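Local structure of protein argonaute (Methanocaldococcus jannaschii, 5G5S) at residues Phe407-Ile412 / Tyr443-Leu447; Leu431-Glu436 / Leu462-Trp466; Lys489-Leu493 / Glu527-Arg531; Ile533-Glu537 / Tyr549-Leu554. The protein cleaves single-stranded DNA targets selected by short single-stranded DNA guides and may serve in defence against invading genetic elements. Residues are numbered along the deposited sequence.

Interactions 1 and 2 belong to the Mid domain and meet at strand 428-434, which supplies part of interaction 2: its Ile432 packs against Phe407 and Leu447 of interaction 1, and Tyr444 OH lies 2.9 Å from Lys435 N. Interaction 1 is buried and almost wholly apolar; interaction 2, only partly buried, adds a backbone hydrogen bond at a strand end beside the guide 5'-end site. Interactions 3 and 4, also partly buried, use successive parts of strand 530-537, with centres 21 Å apart. Interaction 3 sets a hairpin turn against short strand 492-493 with one main-chain hydrogen bond plus aliphatic packing, whereas interaction 4 packs a helix on the PIWI sheet and carries two tyrosine hydroxyl bonds at its more exposed edge.

Interaction 1 (Phe407-Ile412 / Tyr443-Leu447); sequences FSTDDI and YYEIL
On one side of the Mid domain's parallel alpha/beta sheet, the strand-to-helix turn after strand 397-407 packs against helix 442-452, with Ile432 of strand 428-434 beneath Phe407, Tyr444 and Leu447. Phe407 is still extended (phi/psi -145/161); Thr409 and Asp410 then bend the chain so that Asp411 N bonds to Ser408 O (3.3 Å), and Asp411 takes the N-cap position of helix 412-420. CA of Thr409 lies 5.7 Å from CA of Tyr443, and CA of Ile412 lies 6.2 Å from CA of Leu447.

Phe407, chi1 p, sends its ring toward the helix. Leu447 (t, p) sets CD2 over the face of that ring, 3.9 Å from its centroid, a CH-pi contact. The Tyr444 ring, chi1 m, meets Phe407 rim to rim at 87° between planes, with Phe407 CZ 3.5 Å from Tyr444 CE1. Thr409 (p) puts CG2 over the face of the Tyr444 ring, 4.2 Å from its centroid, a second CH-pi contact. Ile412 (m, m) fills the next space: its CG2 is 3.8 Å from both Ile446 CG2 and Leu447 CD1. Tyr443 (m) lays its ring against the turn, with Thr409 O over one face, 3.4 Å from CD1.

No hydrogen bond joins the two segments, so their cohesion rests on apolar and CH-pi contacts, while the polar end of Tyr444 is satisfied outside them, by Asp365 and Lys435 N.

Interaction 2 (Leu431-Glu436 / Leu462-Trp466); sequences LIIGKE and LWENW
A beta-alpha-beta crossover in the Mid domain carries strand 428-434 through helix 442-452 to the adjacent parallel strand 456-462, which turns straight into helix 463-467. Residues 431-434 are extended. Leu431 (t, p) points toward the helix, its CD2 4.4 Å from Trp466 CH2, and also touches helices 372-390 and 473-485. Ile433 (m, m) brings CG2 to 3.7 Å from Trp463 CB and CD1 to 3.7 Å from Trp466 CZ3; both indoles have chi1 t, and Trp466 NE1 bonds to Thr475.

Gly434 pairs with Leu462 in a parallel bridge, CA to CA 4.9 Å. Leu462, the N-cap residue of the helix, keeps a strand conformation (-86/122), and Trp463 enters helical angles at once. Gly434 O receives a CA-H...O contact from Leu462 CA at 3.5 Å. At Lys435 the chain leaves the strand: its CA lies 3.3 Å from Glu464 OE1, while its NZ forms a salt bridge with Glu367. Glu436 (t, p) flanks Leu462, with OE1 3.4 Å from CD1, and its OE2 bonds to Tyr438 N.

Leu462 closes the 459-462 segment that binds the phosphorylated 5' end of the guide, so the contact joins that segment to the adjacent strand. The bond across it is nearly straight: Trp463 N donates to Gly434 O at 2.8 Å and 178°.

Interaction 3 (Lys489-Leu493 / Glu527-Arg531); sequences KYFIL and EGKIR
Two segments, each part loop and part strand, run roughly antiparallel, their end-to-end directions 143° apart, and come closest where CA of Leu493 lies 5.1 Å from CA of Glu527. One hydrogen bond joins them: Leu493 N donates to Glu527 O at 2.8 Å and 165°.

The rest is packing. Ile492 (chi1 p) sets CB 3.5 Å from Glu527 O and CG2 4.0 Å from Lys529 CD. The aliphatic parts of two lysines meet, Lys489 CG to Lys529 CB at 3.7 Å; Lys489 CE reaches 3.4 Å from Ile530 O, and its NZ bonds to Gly487 O. Leu493 (m, t) presses CD1 to 3.9 Å from Gly528 CA. A side chain on Gly528 would hit that methyl, and its phi of 84° also favours glycine.

Gly528 lies in the hairpin turn between strands 517-525 and 530-537, where Asp525 OD1 accepts from Glu527 N and Lys529 N. The contact sets the chain leaving the Mid domain, at strand 492-493 beside strand 314-317, against this PIWI hairpin.

Interaction 4 (Ile533-Glu537 / Tyr549-Leu554); sequences IQPIE and YVIEYL
Two tyrosine hydroxyls tie helix 547-556 to the end of strand 530-537: Tyr553 OH donates to Glu537 OE2 at 2.6 Å, and Tyr549 OH to Glu537 O at 2.7 Å. Both rings have chi1 t, while Glu537 is m, t. This is helix-on-sheet packing in the RNase H-like PIWI domain. The strand and helix axes cross at 116° with a closest approach of 9.3 Å; by CA, Ile536 lies 7.2 Å from Val550 and Gln534 8.2 Å from Leu554.

Beyond the polar pair, Tyr553 lies against the strand, with Ile536 CG2 and Glu537 N over one face of its ring and Pro535 O 3.6 Å from CE2. Ile536 (m, m) fills the middle: CG2 is 4.0 Å from Tyr549 CE2, and CD1 3.7 Å from Tyr553 CD2. Tyr549 lies about 6 Å, side chain to side chain, from Glu543, a probable catalytic residue by similarity. Leu554 (m, t) finishes the packing: its CD2 sits 3.8 Å from both Ile536 CD1 and Gln534 CG.

Interaction 1 (Phe407-Ile412 / Tyr443-Leu447)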
loop_
_atom_site.group_PDB
_atom_site.type_symbol
_atom_site.label_atom_id
_atom_site.label_comp_id
_atom_site.label_asym_id
_atom_site.label_seq_id
_atom_site.Cartn_x
_atom_site.Cartn_y
_atom_site.Cartn_z
ATOM N N PHE A 407 -6.920 12.230 -29.337
ATOM C CA PHE A 407 -7.989 12.100 -28.347
ATOM C C PHE A 407 -8.079 13.337 -27.441
ATOM O O PHE A 407 -7.110 14.095 -27.316
ATOM C CB PHE A 407 -7.809 10.810 -27.502
ATOM C CG PHE A 407 -6.717 10.847 -26.452
ATOM C CD1 PHE A 407 -5.419 10.460 -26.762
ATOM C CD2 PHE A 407 -6.991 11.257 -25.151
ATOM C CE1 PHE A 407 -4.411 10.496 -25.792
ATOM C CE2 PHE A 407 -5.978 11.312 -24.187
ATOM C CZ PHE A 407 -4.696 10.927 -24.513
ATOM N N SER A 408 -9.231 13.500 -26.772
ATOM C CA SER A 408 -9.482 14.567 -25.802
ATOM C C SER A 408 -9.855 13.924 -24.453
ATOM O O SER A 408 -10.557 12.909 -24.439
ATOM C CB SER A 408 -10.607 15.473 -26.290
ATOM O OG SER A 408 -10.926 16.479 -25.343
ATOM N N THR A 409 -9.393 14.512 -23.329
ATOM C CA THR A 409 -9.702 13.997 -21.984
ATOM C C THR A 409 -11.152 14.261 -21.608
ATOM O O THR A 409 -11.701 13.570 -20.743
ATOM C CB THR A 409 -8.722 14.512 -20.929
ATOM O OG1 THR A 409 -8.684 15.942 -20.956
ATOM C CG2 THR A 409 -7.332 13.900 -21.067
ATOM N N ASP A 410 -11.775 15.244 -22.290
ATOM C CA ASP A 410 -13.176 15.625 -22.135
ATOM C C ASP A 410 -14.106 14.562 -22.738
ATOM O O ASP A 410 -15.241 14.431 -22.276
ATOM C CB ASP A 410 -13.431 17.006 -22.764
ATOM C CG ASP A 410 -12.977 18.204 -21.939
ATOM O OD1 ASP A 410 -12.427 17.996 -20.829
ATOM O OD2 ASP A 410 -13.192 19.352 -22.393
ATOM N N ASP A 411 -13.631 13.806 -23.761
ATOM C CA ASP A 411 -14.403 12.721 -24.377
ATOM C C ASP A 411 -13.606 11.415 -24.576
ATOM O O ASP A 411 -13.197 11.085 -25.694
ATOM C CB ASP A 411 -15.230 13.169 -25.609
ATOM C CG ASP A 411 -14.486 13.263 -26.934
ATOM O OD1 ASP A 411 -13.511 14.036 -27.015
ATOM O OD2 ASP A 411 -14.882 12.556 -27.890
ATOM N N ILE A 412 -13.377 10.678 -23.461
ATOM C CA ILE A 412 -12.674 9.387 -23.474
ATOM C C ILE A 412 -13.532 8.363 -24.237
ATOM O O ILE A 412 -13.005 7.657 -25.099
ATOM C CB ILE A 412 -12.253 8.904 -22.039
ATOM C CG1 ILE A 412 -11.238 9.866 -21.348
ATOM C CG2 ILE A 412 -11.737 7.458 -22.033
ATOM C CD1 ILE A 412 -9.826 10.077 -22.034
ATOM N N TYR A 443 -8.134 11.057 -16.078
ATOM C CA TYR A 443 -8.779 10.757 -17.358
ATOM C C TYR A 443 -7.869 9.862 -18.206
ATOM O O TYR A 443 -8.369 9.027 -18.954
ATOM C CB TYR A 443 -9.166 12.036 -18.123
ATOM C CG TYR A 443 -10.415 12.734 -17.618
ATOM C CD1 TYR A 443 -11.660 12.112 -17.677
ATOM C CD2 TYR A 443 -10.365 14.048 -17.160
ATOM C CE1 TYR A 443 -12.814 12.758 -17.235
ATOM C CE2 TYR A 443 -11.515 14.711 -16.729
ATOM C CZ TYR A 443 -12.741 14.064 -16.773
ATOM O OH TYR A 443 -13.878 14.715 -16.348
ATOM N N TYR A 444 -6.535 9.999 -18.047
ATOM C CA TYR A 444 -5.546 9.149 -18.720
ATOM C C TYR A 444 -5.618 7.727 -18.175
ATOM O O TYR A 444 -5.460 6.772 -18.936
ATOM C CB TYR A 444 -4.122 9.715 -18.581
ATOM C CG TYR A 444 -3.882 11.013 -19.331
ATOM C CD1 TYR A 444 -4.137 11.112 -20.698
ATOM C CD2 TYR A 444 -3.315 12.113 -18.693
ATOM C CE1 TYR A 444 -3.902 12.300 -21.394
ATOM C CE2 TYR A 444 -3.046 13.294 -19.385
ATOM C CZ TYR A 444 -3.356 13.386 -20.731
ATOM O OH TYR A 444 -3.103 14.544 -21.415
ATOM N N GLU A 445 -5.897 7.589 -16.861
ATOM C CA GLU A 445 -6.073 6.299 -16.180
ATOM C C GLU A 445 -7.415 5.677 -16.618
ATOM O O GLU A 445 -7.510 4.453 -16.751
ATOM C CB GLU A 445 -6.018 6.472 -14.647
ATOM C CG GLU A 445 -4.655 6.867 -14.087
ATOM C CD GLU A 445 -3.531 5.878 -14.322
ATOM O OE1 GLU A 445 -3.750 4.656 -14.144
ATOM O OE2 GLU A 445 -2.426 6.330 -14.700
ATOM N N ILE A 446 -8.441 6.534 -16.864
ATOM C CA ILE A 446 -9.757 6.120 -17.380
ATOM C C ILE A 446 -9.555 5.524 -18.769
ATOM O O ILE A 446 -10.113 4.467 -19.059
ATOM C CB ILE A 446 -10.812 7.279 -17.350
ATOM C CG1 ILE A 446 -11.247 7.619 -15.909
ATOM C CG2 ILE A 446 -12.035 7.021 -18.250
ATOM C CD1 ILE A 446 -11.695 6.410 -15.062
ATOM N N LEU A 447 -8.706 6.176 -19.595
ATOM C CA LEU A 447 -8.370 5.727 -20.943
ATOM C C LEU A 447 -7.709 4.349 -20.929
ATOM O O LEU A 447 -8.133 3.488 -21.680
ATOM C CB LEU A 447 -7.510 6.765 -21.703
ATOM C CG LEU A 447 -7.290 6.501 -23.213
ATOM C CD1 LEU A 447 -8.586 6.612 -23.993
ATOM C CD2 LEU A 447 -6.249 7.437 -23.794
#

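Interaction 2 (Leu431-Glu436 / Leu462-Trp466)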
loop_
_atom_site.group_PDB
_atom_site.type_symbol
_atom_site.label_atom_id
_atom_site.label_comp_id
_atom_site.label_asym_id
_atom_site.label_seq_id
_atom_site.Cartn_x
_atom_site.Cartn_y
_atom_site.Cartn_z
ATOM N N LEU A 431 0.365 3.366 -26.857
ATOM C CA LEU A 431 1.273 4.314 -26.223
ATOM C C LEU A 431 0.538 5.649 -26.174
ATOM O O LEU A 431 0.197 6.212 -27.214
ATOM C CB LEU A 431 2.601 4.408 -26.998
ATOM C CG LEU A 431 3.673 5.351 -26.444
ATOM C CD1 LEU A 431 4.304 4.798 -25.165
ATOM C CD2 LEU A 431 4.742 5.627 -27.490
ATOM N N ILE A 432 0.213 6.097 -24.956
ATOM C CA ILE A 432 -0.529 7.331 -24.719
ATOM C C ILE A 432 0.446 8.476 -24.402
ATOM O O ILE A 432 1.197 8.402 -23.423
ATOM C CB ILE A 432 -1.618 7.133 -23.616
ATOM C CG1 ILE A 432 -2.630 6.031 -23.989
ATOM C CG2 ILE A 432 -2.331 8.445 -23.272
ATOM C CD1 ILE A 432 -3.230 5.298 -22.744
ATOM N N ILE A 433 0.432 9.523 -25.249
ATOM C CA ILE A 433 1.244 10.731 -25.082
ATOM C C ILE A 433 0.295 11.831 -24.578
ATOM O O ILE A 433 -0.599 12.278 -25.309
ATOM C CB ILE A 433 1.986 11.147 -26.394
ATOM C CG1 ILE A 433 2.546 9.937 -27.214
ATOM C CG2 ILE A 433 3.033 12.250 -26.140
ATOM C CD1 ILE A 433 3.687 9.127 -26.587
ATOM N N GLY A 434 0.471 12.211 -23.318
ATOM C CA GLY A 434 -0.360 13.216 -22.671
ATOM C C GLY A 434 0.390 14.414 -22.133
ATOM O O GLY A 434 1.587 14.571 -22.386
ATOM N N LYS A 435 -0.327 15.267 -21.388
ATOM C CA LYS A 435 0.207 16.492 -20.782
ATOM C C LYS A 435 -0.258 16.685 -19.331
ATOM O O LYS A 435 -1.211 16.026 -18.906
ATOM C CB LYS A 435 -0.092 17.732 -21.656
ATOM C CG LYS A 435 -1.567 17.989 -21.949
ATOM C CD LYS A 435 -1.818 19.439 -22.329
ATOM C CE LYS A 435 -2.337 20.248 -21.163
ATOM N NZ LYS A 435 -2.674 21.635 -21.562
ATOM N N GLU A 436 0.430 17.561 -18.567
ATOM C CA GLU A 436 0.107 17.834 -17.165
ATOM C C GLU A 436 -1.243 18.536 -17.008
ATOM O O GLU A 436 -1.372 19.728 -17.297
ATOM C CB GLU A 436 1.253 18.585 -16.450
ATOM C CG GLU A 436 1.097 18.712 -14.937
ATOM C CD GLU A 436 0.898 17.426 -14.156
ATOM O OE1 GLU A 436 1.772 16.533 -14.232
ATOM O OE2 GLU A 436 -0.127 17.321 -13.446
ATOM N N LEU A 462 4.046 11.644 -19.965
ATOM C CA LEU A 462 3.855 13.094 -20.129
ATOM C C LEU A 462 4.876 13.616 -21.124
ATOM O O LEU A 462 6.082 13.431 -20.923
ATOM C CB LEU A 462 3.937 13.878 -18.797
ATOM C CG LEU A 462 2.896 13.568 -17.706
ATOM C CD1 LEU A 462 3.220 14.323 -16.433
ATOM C CD2 LEU A 462 1.468 13.899 -18.150
ATOM N N TRP A 463 4.390 14.234 -22.215
ATOM C CA TRP A 463 5.227 14.767 -23.290
ATOM C C TRP A 463 6.267 15.788 -22.845
ATOM O O TRP A 463 7.409 15.715 -23.304
ATOM C CB TRP A 463 4.396 15.295 -24.470
ATOM C CG TRP A 463 5.235 15.857 -25.583
ATOM C CD1 TRP A 463 5.257 17.151 -26.015
ATOM C CD2 TRP A 463 6.273 15.176 -26.300
ATOM N NE1 TRP A 463 6.206 17.305 -26.997
ATOM C CE2 TRP A 463 6.851 16.110 -27.186
ATOM C CE3 TRP A 463 6.761 13.855 -26.293
ATOM C CZ2 TRP A 463 7.878 15.765 -28.070
ATOM C CZ3 TRP A 463 7.785 13.517 -27.162
ATOM C CH2 TRP A 463 8.337 14.466 -28.032
ATOM N N GLU A 464 5.878 16.729 -21.954
ATOM C CA GLU A 464 6.764 17.775 -21.420
ATOM C C GLU A 464 8.051 17.172 -20.848
ATOM O O GLU A 464 9.142 17.654 -21.158
ATOM C CB GLU A 464 6.049 18.636 -20.357
ATOM C CG GLU A 464 4.949 19.535 -20.903
ATOM C CD GLU A 464 3.533 19.065 -20.621
ATOM O OE1 GLU A 464 3.232 17.876 -20.880
ATOM O OE2 GLU A 464 2.717 19.896 -20.162
ATOM N N ASN A 465 7.917 16.086 -20.074
ATOM C CA ASN A 465 9.040 15.374 -19.473
ATOM C C ASN A 465 9.860 14.576 -20.500
ATOM O O ASN A 465 11.093 14.619 -20.448
ATOM C CB ASN A 465 8.557 14.484 -18.327
ATOM C CG ASN A 465 8.005 15.239 -17.139
ATOM O OD1 ASN A 465 8.570 16.245 -16.673
ATOM N ND2 ASN A 465 6.897 14.742 -16.601
ATOM N N TRP A 466 9.186 13.866 -21.438
ATOM C CA TRP A 466 9.853 13.064 -22.471
ATOM C C TRP A 466 10.632 13.898 -23.491
ATOM O O TRP A 466 11.658 13.428 -23.982
ATOM C CB TRP A 466 8.862 12.122 -23.176
ATOM C CG TRP A 466 9.482 10.894 -23.789
ATOM C CD1 TRP A 466 10.693 10.341 -23.485
ATOM C CD2 TRP A 466 8.890 10.041 -24.783
ATOM N NE1 TRP A 466 10.908 9.218 -24.252
ATOM C CE2 TRP A 466 9.815 9.007 -25.053
ATOM C CE3 TRP A 466 7.679 10.066 -25.495
ATOM C CZ2 TRP A 466 9.566 8.009 -26.001
ATOM C CZ3 TRP A 466 7.432 9.072 -26.429
ATOM C CH2 TRP A 466 8.369 8.061 -26.677
#

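Interaction 3 (Lys489-Leu493 / Glu527-Arg531)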
loop_
_atom_site.group_PDB
_atom_site.type_symbol
_atom_site.label_atom_id
_atom_site.label_comp_id
_atom_site.label_asym_id
_atom_site.label_seq_id
_atom_site.Cartn_x
_atom_site.Cartn_y
_atom_site.Cartn_z
ATOM N N LYS A 489 9.504 -11.271 -18.208
ATOM C CA LYS A 489 10.427 -11.499 -17.095
ATOM C C LYS A 489 11.798 -11.073 -17.581
ATOM O O LYS A 489 12.594 -11.909 -17.999
ATOM C CB LYS A 489 10.431 -12.994 -16.692
ATOM C CG LYS A 489 9.281 -13.400 -15.806
ATOM C CD LYS A 489 8.030 -13.741 -16.573
ATOM C CE LYS A 489 6.811 -13.382 -15.769
ATOM N NZ LYS A 489 5.591 -13.652 -16.553
ATOM N N TYR A 490 12.053 -9.764 -17.584
ATOM C CA TYR A 490 13.315 -9.236 -18.097
ATOM C C TYR A 490 14.533 -9.561 -17.226
ATOM O O TYR A 490 15.491 -10.176 -17.705
ATOM C CB TYR A 490 13.215 -7.738 -18.418
ATOM C CG TYR A 490 13.885 -7.386 -19.721
ATOM C CD1 TYR A 490 15.274 -7.403 -19.841
ATOM C CD2 TYR A 490 13.136 -7.077 -20.850
ATOM C CE1 TYR A 490 15.898 -7.103 -21.050
ATOM C CE2 TYR A 490 13.749 -6.755 -22.058
ATOM C CZ TYR A 490 15.132 -6.777 -22.156
ATOM O OH TYR A 490 15.742 -6.486 -23.348
ATOM N N PHE A 491 14.476 -9.180 -15.955
ATOM C CA PHE A 491 15.566 -9.389 -15.009
ATOM C C PHE A 491 15.128 -10.248 -13.832
ATOM O O PHE A 491 13.949 -10.254 -13.477
ATOM C CB PHE A 491 16.142 -8.033 -14.531
ATOM C CG PHE A 491 15.128 -7.077 -13.952
ATOM C CD1 PHE A 491 14.428 -6.198 -14.771
ATOM C CD2 PHE A 491 14.881 -7.045 -12.584
ATOM C CE1 PHE A 491 13.463 -5.334 -14.236
ATOM C CE2 PHE A 491 13.927 -6.173 -12.048
ATOM C CZ PHE A 491 13.216 -5.334 -12.878
ATOM N N ILE A 492 16.072 -10.999 -13.250
ATOM C CA ILE A 492 15.830 -11.846 -12.079
ATOM C C ILE A 492 16.823 -11.468 -10.964
ATOM O O ILE A 492 17.680 -10.605 -11.175
ATOM C CB ILE A 492 15.811 -13.375 -12.412
ATOM C CG1 ILE A 492 17.181 -13.887 -12.900
ATOM C CG2 ILE A 492 14.689 -13.733 -13.395
ATOM C CD1 ILE A 492 17.677 -15.089 -12.198
ATOM N N LEU A 493 16.694 -12.099 -9.785
ATOM C CA LEU A 493 17.596 -11.865 -8.657
ATOM C C LEU A 493 18.836 -12.727 -8.796
ATOM O O LEU A 493 18.718 -13.896 -9.171
ATOM C CB LEU A 493 16.900 -12.170 -7.327
ATOM C CG LEU A 493 15.875 -11.149 -6.839
ATOM C CD1 LEU A 493 15.035 -11.724 -5.723
ATOM C CD2 LEU A 493 16.553 -9.861 -6.371
ATOM N N GLU A 527 13.658 -16.859 -7.744
ATOM C CA GLU A 527 14.449 -15.917 -8.557
ATOM C C GLU A 527 13.852 -14.485 -8.567
ATOM O O GLU A 527 14.418 -13.591 -9.204
ATOM C CB GLU A 527 14.579 -16.394 -10.023
ATOM C CG GLU A 527 15.298 -17.710 -10.255
ATOM C CD GLU A 527 15.145 -18.225 -11.676
ATOM O OE1 GLU A 527 13.999 -18.246 -12.183
ATOM O OE2 GLU A 527 16.171 -18.614 -12.284
ATOM N N GLY A 528 12.706 -14.299 -7.917
ATOM C CA GLY A 528 12.035 -13.006 -7.854
ATOM C C GLY A 528 11.142 -12.680 -9.040
ATOM O O GLY A 528 10.800 -11.512 -9.256
ATOM N N LYS A 529 10.739 -13.695 -9.817
ATOM C CA LYS A 529 9.827 -13.421 -10.924
ATOM C C LYS A 529 8.389 -13.796 -10.606
ATOM O O LYS A 529 8.154 -14.733 -9.831
ATOM C CB LYS A 529 10.338 -13.950 -12.279
ATOM C CG LYS A 529 10.420 -15.454 -12.447
ATOM C CD LYS A 529 11.248 -15.811 -13.679
ATOM C CE LYS A 529 11.182 -17.279 -14.008
ATOM N NZ LYS A 529 11.631 -17.544 -15.401
ATOM N N ILE A 530 7.430 -13.019 -11.145
ATOM C CA ILE A 530 5.994 -13.220 -10.930
ATOM C C ILE A 530 5.560 -14.493 -11.636
ATOM O O ILE A 530 5.720 -14.612 -12.845
ATOM C CB ILE A 530 5.129 -11.994 -11.369
ATOM C CG1 ILE A 530 5.618 -10.686 -10.720
ATOM C CG2 ILE A 530 3.628 -12.227 -11.070
ATOM C CD1 ILE A 530 5.357 -9.432 -11.519
ATOM N N ARG A 531 5.024 -15.440 -10.874
ATOM C CA ARG A 531 4.530 -16.702 -11.411
ATOM C C ARG A 531 3.023 -16.661 -11.580
ATOM O O ARG A 531 2.507 -17.260 -12.523
ATOM C CB ARG A 531 4.968 -17.897 -10.546
ATOM C CG ARG A 531 6.497 -18.064 -10.440
ATOM C CD ARG A 531 7.222 -18.221 -11.778
ATOM N NE ARG A 531 6.918 -19.495 -12.439
ATOM C CZ ARG A 531 7.656 -20.599 -12.339
ATOM N NH1 ARG A 531 8.764 -20.605 -11.603
ATOM N NH2 ARG A 531 7.293 -21.705 -12.979
#

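Interaction 4 (Ile533-Glu537 / Tyr549-Leu554)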
loop_
_atom_site.group_PDB
_atom_site.type_symbol
_atom_site.label_atom_id
_atom_site.label_comp_id
_atom_site.label_asym_id
_atom_site.label_seq_id
_atom_site.Cartn_x
_atom_site.Cartn_y
_atom_site.Cartn_z
ATOM N N ILE A 533 -0.626 -13.886 -10.550
ATOM C CA ILE A 533 -1.348 -12.767 -9.968
ATOM C C ILE A 533 -2.715 -13.447 -9.755
ATOM O O ILE A 533 -3.493 -13.620 -10.696
ATOM C CB ILE A 533 -1.394 -11.502 -10.844
ATOM C CG1 ILE A 533 0.034 -11.038 -11.236
ATOM C CG2 ILE A 533 -2.188 -10.395 -10.121
ATOM C CD1 ILE A 533 0.097 -10.047 -12.412
ATOM N N GLN A 534 -2.899 -13.995 -8.550
ATOM C CA GLN A 534 -4.053 -14.796 -8.187
ATOM C C GLN A 534 -5.173 -14.075 -7.445
ATOM O O GLN A 534 -5.063 -13.920 -6.230
ATOM C CB GLN A 534 -3.587 -16.047 -7.394
ATOM C CG GLN A 534 -4.517 -17.251 -7.506
ATOM C CD GLN A 534 -4.797 -17.621 -8.941
ATOM O OE1 GLN A 534 -3.894 -18.011 -9.703
ATOM N NE2 GLN A 534 -6.043 -17.437 -9.357
ATOM N N PRO A 535 -6.310 -13.737 -8.112
ATOM C CA PRO A 535 -7.462 -13.188 -7.364
ATOM C C PRO A 535 -8.001 -14.256 -6.404
ATOM O O PRO A 535 -7.940 -15.441 -6.721
ATOM C CB PRO A 535 -8.502 -12.882 -8.458
ATOM C CG PRO A 535 -7.764 -12.958 -9.760
ATOM C CD PRO A 535 -6.643 -13.923 -9.541
ATOM N N ILE A 536 -8.472 -13.849 -5.222
ATOM C CA ILE A 536 -9.010 -14.784 -4.223
ATOM C C ILE A 536 -10.483 -14.483 -3.992
ATOM O O ILE A 536 -10.829 -13.351 -3.649
ATOM C CB ILE A 536 -8.201 -14.796 -2.871
ATOM C CG1 ILE A 536 -6.647 -14.857 -3.050
ATOM C CG2 ILE A 536 -8.732 -15.854 -1.877
ATOM C CD1 ILE A 536 -6.050 -16.116 -3.729
ATOM N N GLU A 537 -11.341 -15.506 -4.171
ATOM C CA GLU A 537 -12.788 -15.423 -3.925
ATOM C C GLU A 537 -12.999 -15.531 -2.424
ATOM O O GLU A 537 -12.294 -16.315 -1.788
ATOM C CB GLU A 537 -13.524 -16.594 -4.590
ATOM C CG GLU A 537 -13.520 -16.583 -6.106
ATOM C CD GLU A 537 -14.083 -17.852 -6.718
ATOM O OE1 GLU A 537 -15.307 -18.083 -6.587
ATOM O OE2 GLU A 537 -13.302 -18.613 -7.334
ATOM N N TYR A 549 -7.612 -20.093 4.827
ATOM C CA TYR A 549 -8.484 -20.162 3.649
ATOM C C TYR A 549 -7.753 -19.833 2.341
ATOM O O TYR A 549 -8.022 -20.486 1.333
ATOM C CB TYR A 549 -9.739 -19.287 3.814
ATOM C CG TYR A 549 -10.560 -19.160 2.549
ATOM C CD1 TYR A 549 -11.470 -20.148 2.181
ATOM C CD2 TYR A 549 -10.378 -18.087 1.685
ATOM C CE1 TYR A 549 -12.177 -20.067 0.980
ATOM C CE2 TYR A 549 -11.101 -17.979 0.500
ATOM C CZ TYR A 549 -12.000 -18.968 0.149
ATOM O OH TYR A 549 -12.717 -18.829 -1.016
ATOM N N VAL A 550 -6.842 -18.827 2.350
ATOM C CA VAL A 550 -6.044 -18.424 1.190
ATOM C C VAL A 550 -5.244 -19.640 0.687
ATOM O O VAL A 550 -5.287 -19.948 -0.507
ATOM C CB VAL A 550 -5.127 -17.198 1.493
ATOM C CG1 VAL A 550 -4.150 -16.916 0.347
ATOM C CG2 VAL A 550 -5.953 -15.958 1.805
ATOM N N ILE A 551 -4.558 -20.341 1.612
ATOM C CA ILE A 551 -3.740 -21.522 1.325
ATOM C C ILE A 551 -4.575 -22.635 0.718
ATOM O O ILE A 551 -4.175 -23.198 -0.302
ATOM C CB ILE A 551 -2.916 -21.965 2.565
ATOM C CG1 ILE A 551 -1.978 -20.816 3.042
ATOM C CG2 ILE A 551 -2.119 -23.230 2.257
ATOM C CD1 ILE A 551 -1.441 -20.940 4.454
ATOM N N GLU A 552 -5.759 -22.914 1.312
ATOM C CA GLU A 552 -6.707 -23.920 0.837
ATOM C C GLU A 552 -7.143 -23.572 -0.585
ATOM O O GLU A 552 -7.153 -24.447 -1.440
ATOM C CB GLU A 552 -7.943 -23.986 1.751
ATOM C CG GLU A 552 -7.704 -24.645 3.099
ATOM C CD GLU A 552 -8.949 -24.697 3.965
ATOM O OE1 GLU A 552 -9.799 -25.585 3.724
ATOM O OE2 GLU A 552 -9.089 -23.839 4.869
ATOM N N TYR A 553 -7.463 -22.287 -0.834
ATOM C CA TYR A 553 -7.887 -21.752 -2.124
ATOM C C TYR A 553 -6.788 -21.903 -3.189
ATOM O O TYR A 553 -7.095 -22.291 -4.324
ATOM C CB TYR A 553 -8.314 -20.269 -1.992
ATOM C CG TYR A 553 -8.975 -19.730 -3.245
ATOM C CD1 TYR A 553 -10.336 -19.912 -3.473
ATOM C CD2 TYR A 553 -8.228 -19.083 -4.230
ATOM C CE1 TYR A 553 -10.939 -19.472 -4.650
ATOM C CE2 TYR A 553 -8.818 -18.642 -5.411
ATOM C CZ TYR A 553 -10.175 -18.836 -5.614
ATOM O OH TYR A 553 -10.760 -18.400 -6.770
ATOM N N LEU A 554 -5.520 -21.594 -2.825
ATOM C CA LEU A 554 -4.388 -21.684 -3.753
ATOM C C LEU A 554 -4.102 -23.110 -4.193
ATOM O O LEU A 554 -3.742 -23.331 -5.345
ATOM C CB LEU A 554 -3.117 -21.024 -3.175
ATOM C CG LEU A 554 -3.148 -19.510 -2.904
ATOM C CD1 LEU A 554 -1.939 -19.111 -2.135
ATOM C CD2 LEU A 554 -3.238 -18.698 -4.186
#